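Local coordinates for putative hydrogenase expression/formation protein hupG (Rhodopseudomonas palustris, PDB 2QSI) that is of unknown function but probably assists the formation of hydrogenase as a thioredoxin-like accessory protein, at residues F47-D52 and V89-A94; L38-D43 and A71-E76; A30-I35 and V96-T101. All blocks are in the same frame, centred on the assembly; numbering follows the deposited sequence.

Following the chain from its N terminus, the loop 30-35 comes first, and contact 3 joins it to residues 96-101, closing a loop that encloses both other contacts. Within that loop, segment 38-43 pairs with 71-76 in contact 2, and segment 47-52 packs on 89-94 in contact 1. The order of the segments alternates, so contacts 1 and 2 cross. Contact 2 joins two neighbouring strands, contact 1 sets the start of helix 50-62 against the approach to strand 92-106, and contact 3 fastens the turn before strand 35-40 to the same long strand. Contacts 1 and 2 also meet directly, with Ser92 O 2.9 Å from Phe40 N.

Contact 1 of 3, residues F47-D52 and V89-A94; sequences FPEAAD and VCPSLA
One face of the Phe47 ring is overlain by CB of Cys90, while CD of Pro91 comes up obliquely, 4.0 Å from Phe47 CD1. Alongside CD1 and CE1 lies the Cys90 carbonyl, with Phe47 CE1 3.2 Å from Cys90 O; the same oxygen is hydrogen-bonded to Lys107 NZ of the second subunit. The peptide between Cys90 and Pro91 is cis, and a cis-proline before this strand, 92-106, is a hallmark of the thioredoxin fold, to whose clan the family belongs. Here Cys90 SG is covalently linked to a DTT molecule (probably from the crystallisation liquor), whose pocket Phe47 and Val89 also line. The Pro91 ring has two further neighbours: Ala50 CB packs 3.7 Å from Pro91 CB, and Glu49, bent at chi2 (-78°), crosses the proline to bring OE2 3.6 Å from Pro91 CD. An alanine in place of Phe47 would probably leave Cys90 and the proline ring less well covered and alter the pocket wall. A type I turn from Phe47 to Ala50 leads into helix 50-62, whereas Pro91 leads into strand 92-106, which pairs antiparallel with strand 35-40 on one side and with a strand of the second subunit on the other.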
loop_
_atom_site.group_PDB
_atom_site.type_symbol
_atom_site.label_atom_id
_atom_site.label_comp_id
_atom_site.label_asym_id
_atom_site.label_seq_id
_atom_site.Cartn_x
_atom_site.Cartn_y
_atom_site.Cartn_z
ATOM N N PHE A 47 5.967 -14.107 26.169
ATOM C CA PHE A 47 4.791 -13.247 25.953
ATOM C C PHE A 47 3.462 -14.025 26.119
ATOM O O PHE A 47 2.611 -14.087 25.195
ATOM C CB PHE A 47 4.843 -12.661 24.542
ATOM C CG PHE A 47 6.138 -11.969 24.221
ATOM C CD1 PHE A 47 6.409 -10.703 24.718
ATOM C CD2 PHE A 47 7.091 -12.573 23.426
ATOM C CE1 PHE A 47 7.606 -10.061 24.416
ATOM C CE2 PHE A 47 8.299 -11.933 23.148
ATOM C CZ PHE A 47 8.537 -10.682 23.630
ATOM N N PRO A 48 3.253 -14.589 27.306
ATOM C CA PRO A 48 2.042 -15.405 27.485
ATOM C C PRO A 48 0.753 -14.577 27.322
ATOM O O PRO A 48 -0.266 -15.084 26.834
ATOM C CB PRO A 48 2.184 -15.942 28.914
ATOM C CG PRO A 48 3.077 -15.008 29.594
ATOM C CD PRO A 48 4.058 -14.516 28.549
ATOM N N GLU A 49 0.834 -13.295 27.651
ATOM C CA GLU A 49 -0.318 -12.381 27.537
ATOM C C GLU A 49 -0.745 -12.123 26.081
ATOM O O GLU A 49 -1.842 -11.597 25.846
ATOM C CB GLU A 49 -0.015 -11.053 28.253
ATOM C CG GLU A 49 0.947 -10.117 27.508
ATOM C CD GLU A 49 2.423 -10.474 27.585
ATOM O OE1 GLU A 49 2.842 -11.489 28.247
ATOM O OE2 GLU A 49 3.174 -9.675 26.989
ATOM N N ALA A 50 0.110 -12.475 25.112
ATOM C CA ALA A 50 -0.234 -12.377 23.682
ATOM C C ALA A 50 -1.464 -13.213 23.356
ATOM O O ALA A 50 -2.251 -12.863 22.487
ATOM C CB ALA A 50 0.944 -12.785 22.795
ATOM N N ALA A 51 -1.648 -14.307 24.066
ATOM C CA ALA A 51 -2.872 -15.107 23.891
ATOM C C ALA A 51 -4.149 -14.303 24.220
ATOM O O ALA A 51 -5.216 -14.555 23.658
ATOM C CB ALA A 51 -2.807 -16.395 24.747
ATOM N N ASP A 52 -4.048 -13.361 25.150
ATOM C CA ASP A 52 -5.189 -12.519 25.484
ATOM C C ASP A 52 -5.587 -11.616 24.322
ATOM O O ASP A 52 -6.804 -11.390 24.069
ATOM C CB ASP A 52 -4.906 -11.686 26.723
ATOM C CG ASP A 52 -4.703 -12.540 27.974
ATOM O OD1 ASP A 52 -5.309 -13.626 28.090
ATOM O OD2 ASP A 52 -3.947 -12.102 28.852
ATOM N N VAL A 89 7.942 -4.004 19.112
ATOM C CA VAL A 89 7.884 -5.048 20.139
ATOM C C VAL A 89 6.699 -6.004 19.932
ATOM O O VAL A 89 5.786 -5.712 19.155
ATOM C CB VAL A 89 7.784 -4.398 21.550
ATOM C CG1 VAL A 89 8.968 -3.476 21.798
ATOM C CG2 VAL A 89 6.455 -3.646 21.730
ATOM N N CYS A 90 6.720 -7.149 20.610
ATOM C CA CYS A 90 5.594 -8.065 20.622
ATOM C C CYS A 90 5.041 -8.165 22.032
ATOM O O CYS A 90 5.731 -7.850 23.000
ATOM C CB CYS A 90 5.978 -9.471 20.143
ATOM S SG CYS A 90 6.679 -9.388 18.528
ATOM N N PRO A 91 3.762 -8.498 22.155
ATOM C CA PRO A 91 2.774 -8.590 21.073
ATOM C C PRO A 91 2.386 -7.184 20.590
ATOM O O PRO A 91 2.513 -6.206 21.343
ATOM C CB PRO A 91 1.585 -9.301 21.726
ATOM C CG PRO A 91 1.743 -9.039 23.196
ATOM C CD PRO A 91 3.182 -8.754 23.483
ATOM N N SER A 92 1.974 -7.091 19.332
ATOM C CA SER A 92 1.487 -5.871 18.724
ATOM C C SER A 92 0.423 -6.211 17.666
ATOM O O SER A 92 0.425 -7.301 17.114
ATOM C CB SER A 92 2.634 -5.106 17.993
ATOM O OG SER A 92 3.500 -4.437 18.903
ATOM N N LEU A 93 -0.436 -5.237 17.386
ATOM C CA LEU A 93 -1.194 -5.187 16.134
ATOM C C LEU A 93 -0.608 -4.113 15.190
ATOM O O LEU A 93 -0.464 -2.940 15.584
ATOM C CB LEU A 93 -2.644 -4.855 16.416
ATOM C CG LEU A 93 -3.360 -5.763 17.397
ATOM C CD1 LEU A 93 -4.813 -5.338 17.527
ATOM C CD2 LEU A 93 -3.285 -7.204 16.855
ATOM N N ALA A 94 -0.310 -4.480 13.954
ATOM C CA ALA A 94 0.051 -3.501 12.927
ATOM C C ALA A 94 -1.133 -3.378 11.981
ATOM O O ALA A 94 -1.552 -4.383 11.409
ATOM C CB ALA A 94 1.291 -3.951 12.164
#

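Contact 2 of 3, residues L38-D43 and A71-E76; sequences LFFRGD and AEVAAE
Parallel strands 35-40 and 68-73 meet here, joined by helix 50-62 in the beta-alpha-beta crossover of a thioredoxin-type fold. Backbone bonding sets the register: Phe39 N donates to Ala71 O and Val73 N to Phe39 O, each at 2.9 Å, nearly straight and in the plane of the accepting carbonyl. Just beyond, where the strands end, a water bridges the gap by accepting from Arg41 N and donating to Val73 O. Apolar packing lies mainly on the face carrying Leu38 and Ala71, where Leu38 CD2 lies 4.2 Å from Ala71 CB. The Phe40 ring takes Val73 CG2 over its centre in a CH-pi contact, the methyl 3.7 Å from the Phe40 ring centroid and 13° off the normal; helix 78-85 covers this pair through Leu81. On the other face, Phe39 and Glu72 run side by side, the phenylalanine under helix 50-62, their ring and carboxylate planes 71° apart. A salt bridge follows where Arg41 has left the strand. Both Arg41 and Glu72 have CG anti to the backbone N, and the arginine bends at chi3 (-70°) to reach its partner side-on. Two bonds restrain the carboxylate's rotation: Arg41 NE donates to Glu72 OE2 and Arg41 NH2 to Glu72 OE1, both at 2.9 Å. Each oxygen is met from above the carboxylate plane, while OE2 lies almost exactly in the plane of the guanidinium.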
loop_
_atom_site.group_PDB
_atom_site.type_symbol
_atom_site.label_atom_id
_atom_site.label_comp_id
_atom_site.label_asym_id
_atom_site.label_seq_id
_atom_site.Cartn_x
_atom_site.Cartn_y
_atom_site.Cartn_z
ATOM N N LEU A 38 -2.441 -7.027 11.247
ATOM C CA LEU A 38 -1.459 -8.080 11.413
ATOM C C LEU A 38 -1.149 -8.193 12.877
ATOM O O LEU A 38 -0.798 -7.194 13.513
ATOM C CB LEU A 38 -0.155 -7.774 10.682
ATOM C CG LEU A 38 -0.200 -7.672 9.166
ATOM C CD1 LEU A 38 1.211 -7.280 8.654
ATOM C CD2 LEU A 38 -0.781 -8.931 8.561
ATOM N N PHE A 39 -1.294 -9.417 13.377
ATOM C CA PHE A 39 -1.074 -9.791 14.770
ATOM C C PHE A 39 0.295 -10.428 14.926
ATOM O O PHE A 39 0.544 -11.524 14.415
ATOM C CB PHE A 39 -2.176 -10.765 15.215
ATOM C CG PHE A 39 -1.969 -11.358 16.568
ATOM C CD1 PHE A 39 -1.474 -10.620 17.616
ATOM C CD2 PHE A 39 -2.371 -12.677 16.805
ATOM C CE1 PHE A 39 -1.330 -11.220 18.898
ATOM C CE2 PHE A 39 -2.231 -13.246 18.019
ATOM C CZ PHE A 39 -1.703 -12.514 19.075
ATOM N N PHE A 40 1.160 -9.711 15.657
ATOM C CA PHE A 40 2.464 -10.229 16.121
ATOM C C PHE A 40 2.317 -10.721 17.551
ATOM O O PHE A 40 2.061 -9.938 18.499
ATOM C CB PHE A 40 3.512 -9.130 16.044
ATOM C CG PHE A 40 3.804 -8.675 14.629
ATOM C CD1 PHE A 40 4.896 -9.201 13.923
ATOM C CD2 PHE A 40 2.978 -7.751 13.973
ATOM C CE1 PHE A 40 5.190 -8.761 12.627
ATOM C CE2 PHE A 40 3.227 -7.372 12.658
ATOM C CZ PHE A 40 4.323 -7.891 11.980
ATOM N N ARG A 41 2.417 -12.038 17.680
ATOM C CA ARG A 41 2.125 -12.734 18.919
ATOM C C ARG A 41 3.360 -12.845 19.790
ATOM O O ARG A 41 3.485 -12.139 20.785
ATOM C CB ARG A 41 1.528 -14.137 18.618
ATOM C CG ARG A 41 1.192 -14.917 19.888
ATOM C CD ARG A 41 0.905 -16.384 19.614
ATOM N NE ARG A 41 -0.359 -16.633 18.909
ATOM C CZ ARG A 41 -1.557 -16.817 19.475
ATOM N NH1 ARG A 41 -1.710 -16.810 20.795
ATOM N NH2 ARG A 41 -2.589 -17.061 18.684
ATOM N N GLY A 42 4.291 -13.708 19.388
ATOM C CA GLY A 42 5.452 -14.009 20.190
ATOM C C GLY A 42 5.400 -15.324 20.948
ATOM O O GLY A 42 4.343 -15.934 21.146
ATOM N N ASP A 43 6.565 -15.740 21.410
ATOM C CA ASP A 43 6.696 -16.966 22.205
ATOM C C ASP A 43 5.821 -16.933 23.455
ATOM O O ASP A 43 5.700 -15.890 24.098
ATOM C CB ASP A 43 8.170 -17.133 22.611
ATOM C CG ASP A 43 8.375 -18.280 23.543
ATOM O OD1 ASP A 43 8.276 -19.433 23.071
ATOM O OD2 ASP A 43 8.627 -18.022 24.737
ATOM N N ALA A 71 -4.813 -11.282 10.209
ATOM C CA ALA A 71 -3.907 -12.400 10.024
ATOM C C ALA A 71 -2.842 -12.366 11.120
ATOM O O ALA A 71 -2.345 -11.305 11.496
ATOM C CB ALA A 71 -3.217 -12.356 8.671
ATOM N N GLU A 72 -2.474 -13.556 11.581
ATOM C CA GLU A 72 -1.386 -13.740 12.542
ATOM C C GLU A 72 -0.109 -13.970 11.755
ATOM O O GLU A 72 -0.120 -14.666 10.741
ATOM C CB GLU A 72 -1.656 -14.930 13.459
ATOM C CG GLU A 72 -0.544 -15.154 14.474
ATOM C CD GLU A 72 -0.868 -16.152 15.546
ATOM O OE1 GLU A 72 -2.071 -16.336 15.883
ATOM O OE2 GLU A 72 0.100 -16.730 16.097
ATOM N N VAL A 73 0.969 -13.359 12.216
ATOM C CA VAL A 73 2.282 -13.498 11.619
ATOM C C VAL A 73 2.959 -14.776 12.125
ATOM O O VAL A 73 3.088 -14.994 13.338
ATOM C CB VAL A 73 3.143 -12.234 11.900
ATOM C CG1 VAL A 73 4.531 -12.352 11.313
ATOM C CG2 VAL A 73 2.439 -10.979 11.299
ATOM N N ALA A 74 3.368 -15.621 11.185
ATOM C CA ALA A 74 4.160 -16.840 11.497
ATOM C C ALA A 74 5.448 -16.475 12.289
ATOM O O ALA A 74 6.059 -15.408 12.098
ATOM C CB ALA A 74 4.476 -17.630 10.182
ATOM N N ALA A 75 5.836 -17.340 13.213
ATOM C CA ALA A 75 6.944 -17.020 14.131
ATOM C C ALA A 75 8.249 -16.676 13.383
ATOM O O ALA A 75 8.949 -15.723 13.714
ATOM C CB ALA A 75 7.183 -18.193 15.077
ATOM N N GLU A 76 8.555 -17.443 12.354
ATOM C CA GLU A 76 9.799 -17.230 11.590
ATOM C C GLU A 76 9.758 -15.934 10.769
ATOM O O GLU A 76 10.818 -15.385 10.421
ATOM C CB GLU A 76 10.158 -18.438 10.701
ATOM C CG GLU A 76 9.000 -19.236 10.144
ATOM C CD GLU A 76 8.338 -20.115 11.223
ATOM O OE1 GLU A 76 7.225 -19.761 11.644
ATOM O OE2 GLU A 76 8.942 -21.125 11.684
HETATM O O HOH W 1 3.574 -13.459 15.554
#

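Contact 3 of 3, residues A30-I35 and V96-T101; sequences AHSGKI and VQPERT
Ile35, Pro98 and Ala30 carry most of this contact, which fastens the loop between helix 25-30 and strand 35-40 to the middle of strand 92-106. Ile35 opens its strand opposite Gln97, and the backbone pairing of the two antiparallel strands begins next door, between Val36 and Val96. Its CG1 branch lies beside the backbone N (chi1 -68°), and chi2 turns CD1 onto the extended Gln97 side chain: Ile35 CD1 rests 3.5 Å from Gln97 CG and also touches the glutamine CA. Ile35 CD1 is also 4.1 Å from Pro98 CD. Ile35 CG2, the other branch, lies 3.8 Å from Val96 O. Leu122 of the second subunit packs on Ile35 as well, so this side chain also belongs to the dimer interface.

Pro98 points its ring into the loop and interrupts the long strand between Gln97 and Arg100. The tip of the ring faces oxygen atoms: Pro98 CG is 3.2 Å from Lys34 O and 3.5 Å from Ser32 OG. Ser32 OG, in the crowded position between N and the carbonyl carbon, lies 2.9 Å from Lys34 O and also within reach of Ile29 O, so its single proton has two possible acceptors.

Ala30, the last residue of helix 25-30, sits near the CB corner of the ring, with Ala30 O 4.2 Å from Pro98 CB. A water lies between Ala30 O and Glu99 O, the Glu99 side chain being engaged in a salt bridge with Arg84 of the second subunit.

Pro98 has no N-H to offer, so direct contact here rests on apolar packing and on ring methylenes set against oxygens. The missing N-H probably helps end the pairing with strand 35-40 here, although pairing with the second subunit resumes at Arg100.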
loop_
_atom_site.group_PDB
_atom_site.type_symbol
_atom_site.label_atom_id
_atom_site.label_comp_id
_atom_site.label_asym_id
_atom_site.label_seq_id
_atom_site.Cartn_x
_atom_site.Cartn_y
_atom_site.Cartn_z
ATOM N N ALA A 30 -2.510 -7.362 -0.314
ATOM C CA ALA A 30 -2.762 -6.578 -1.518
ATOM C C ALA A 30 -4.188 -6.828 -2.039
ATOM O O ALA A 30 -4.863 -5.881 -2.488
ATOM C CB ALA A 30 -1.699 -6.872 -2.566
ATOM N N HIS A 31 -4.680 -8.067 -1.906
ATOM C CA HIS A 31 -6.033 -8.432 -2.406
ATOM C C HIS A 31 -7.154 -8.678 -1.348
ATOM O O HIS A 31 -8.197 -9.293 -1.648
ATOM C CB HIS A 31 -5.888 -9.619 -3.330
ATOM C CG HIS A 31 -4.860 -9.409 -4.399
ATOM N ND1 HIS A 31 -5.033 -8.518 -5.433
ATOM C CD2 HIS A 31 -3.642 -9.968 -4.583
ATOM C CE1 HIS A 31 -3.967 -8.544 -6.216
ATOM N NE2 HIS A 31 -3.115 -9.431 -5.730
ATOM N N SER A 32 -6.961 -8.152 -0.140
ATOM C CA SER A 32 -7.980 -8.207 0.917
ATOM C C SER A 32 -9.200 -7.315 0.653
ATOM O O SER A 32 -10.320 -7.637 1.082
ATOM C CB SER A 32 -7.357 -7.765 2.248
ATOM O OG SER A 32 -6.799 -6.466 2.115
ATOM N N GLY A 33 -8.968 -6.175 -0.002
ATOM C CA GLY A 33 -9.992 -5.154 -0.165
ATOM C C GLY A 33 -10.449 -4.524 1.145
ATOM O O GLY A 33 -11.510 -3.887 1.214
ATOM N N LYS A 34 -9.638 -4.690 2.180
ATOM C CA LYS A 34 -9.970 -4.232 3.508
ATOM C C LYS A 34 -8.680 -3.774 4.117
ATOM O O LYS A 34 -7.613 -4.115 3.611
ATOM C CB LYS A 34 -10.552 -5.363 4.323
ATOM C CG LYS A 34 -11.976 -5.818 3.852
ATOM C CD LYS A 34 -12.702 -6.629 4.889
ATOM C CE LYS A 34 -14.047 -7.181 4.357
ATOM N NZ LYS A 34 -14.587 -8.164 5.341
ATOM N N ILE A 35 -8.774 -3.045 5.208
ATOM C CA ILE A 35 -7.590 -2.710 6.019
ATOM C C ILE A 35 -7.226 -3.992 6.775
ATOM O O ILE A 35 -8.103 -4.687 7.313
ATOM C CB ILE A 35 -7.895 -1.547 7.004
ATOM C CG1 ILE A 35 -8.140 -0.190 6.278
ATOM C CG2 ILE A 35 -6.809 -1.379 8.050
ATOM C CD1 ILE A 35 -7.192 0.083 5.208
ATOM N N VAL A 96 -2.570 -2.029 8.582
ATOM C CA VAL A 96 -1.910 -1.786 7.292
ATOM C C VAL A 96 -2.945 -1.547 6.188
ATOM O O VAL A 96 -3.828 -2.377 5.991
ATOM C CB VAL A 96 -1.063 -2.989 6.870
ATOM C CG1 VAL A 96 -0.445 -2.732 5.505
ATOM C CG2 VAL A 96 0.047 -3.315 7.898
ATOM N N GLN A 97 -2.792 -0.467 5.437
ATOM C CA GLN A 97 -3.652 -0.202 4.316
ATOM C C GLN A 97 -2.993 -0.762 3.051
ATOM O O GLN A 97 -1.858 -0.400 2.732
ATOM C CB GLN A 97 -3.842 1.300 4.189
ATOM C CG GLN A 97 -4.813 1.699 3.179
ATOM C CD GLN A 97 -5.020 3.173 3.190
ATOM O OE1 GLN A 97 -4.154 3.925 2.783
ATOM N NE2 GLN A 97 -6.184 3.597 3.630
ATOM N N PRO A 98 -3.701 -1.670 2.344
ATOM C CA PRO A 98 -3.168 -2.203 1.107
ATOM C C PRO A 98 -2.940 -1.132 0.058
ATOM O O PRO A 98 -3.664 -0.104 0.020
ATOM C CB PRO A 98 -4.238 -3.160 0.634
ATOM C CG PRO A 98 -5.081 -3.468 1.778
ATOM C CD PRO A 98 -5.002 -2.275 2.689
ATOM N N GLU A 99 -2.071 -1.445 -0.886
ATOM C CA GLU A 99 -1.880 -0.539 -2.025
ATOM C C GLU A 99 -3.179 -0.487 -2.836
ATOM O O GLU A 99 -3.955 -1.456 -2.839
ATOM C CB GLU A 99 -0.700 -0.958 -2.870
ATOM C CG GLU A 99 -0.864 -2.253 -3.621
ATOM C CD GLU A 99 0.409 -2.670 -4.340
ATOM O OE1 GLU A 99 1.488 -2.010 -4.137
ATOM O OE2 GLU A 99 0.314 -3.634 -5.130
ATOM N N ARG A 100 -3.401 0.636 -3.533
ATOM C CA ARG A 100 -4.612 0.789 -4.346
ATOM C C ARG A 100 -4.262 1.603 -5.563
ATOM O O ARG A 100 -3.615 2.645 -5.461
ATOM C CB ARG A 100 -5.744 1.455 -3.546
ATOM C CG ARG A 100 -7.100 1.502 -4.222
ATOM C CD ARG A 100 -8.036 2.458 -3.459
ATOM N NE ARG A 100 -8.740 3.337 -4.403
ATOM C CZ ARG A 100 -9.079 4.606 -4.156
ATOM N NH1 ARG A 100 -8.780 5.189 -2.992
ATOM N NH2 ARG A 100 -9.713 5.304 -5.082
ATOM N N THR A 101 -4.679 1.115 -6.722
ATOM C CA THR A 101 -4.511 1.879 -7.965
ATOM C C THR A 101 -5.656 2.900 -7.994
ATOM O O THR A 101 -6.840 2.519 -8.064
ATOM C CB THR A 101 -4.502 0.928 -9.205
ATOM O OG1 THR A 101 -3.377 0.036 -9.091
ATOM C CG2 THR A 101 -4.382 1.744 -10.458
HETATM O O HOH W 2 -3.949 -4.215 -3.993
#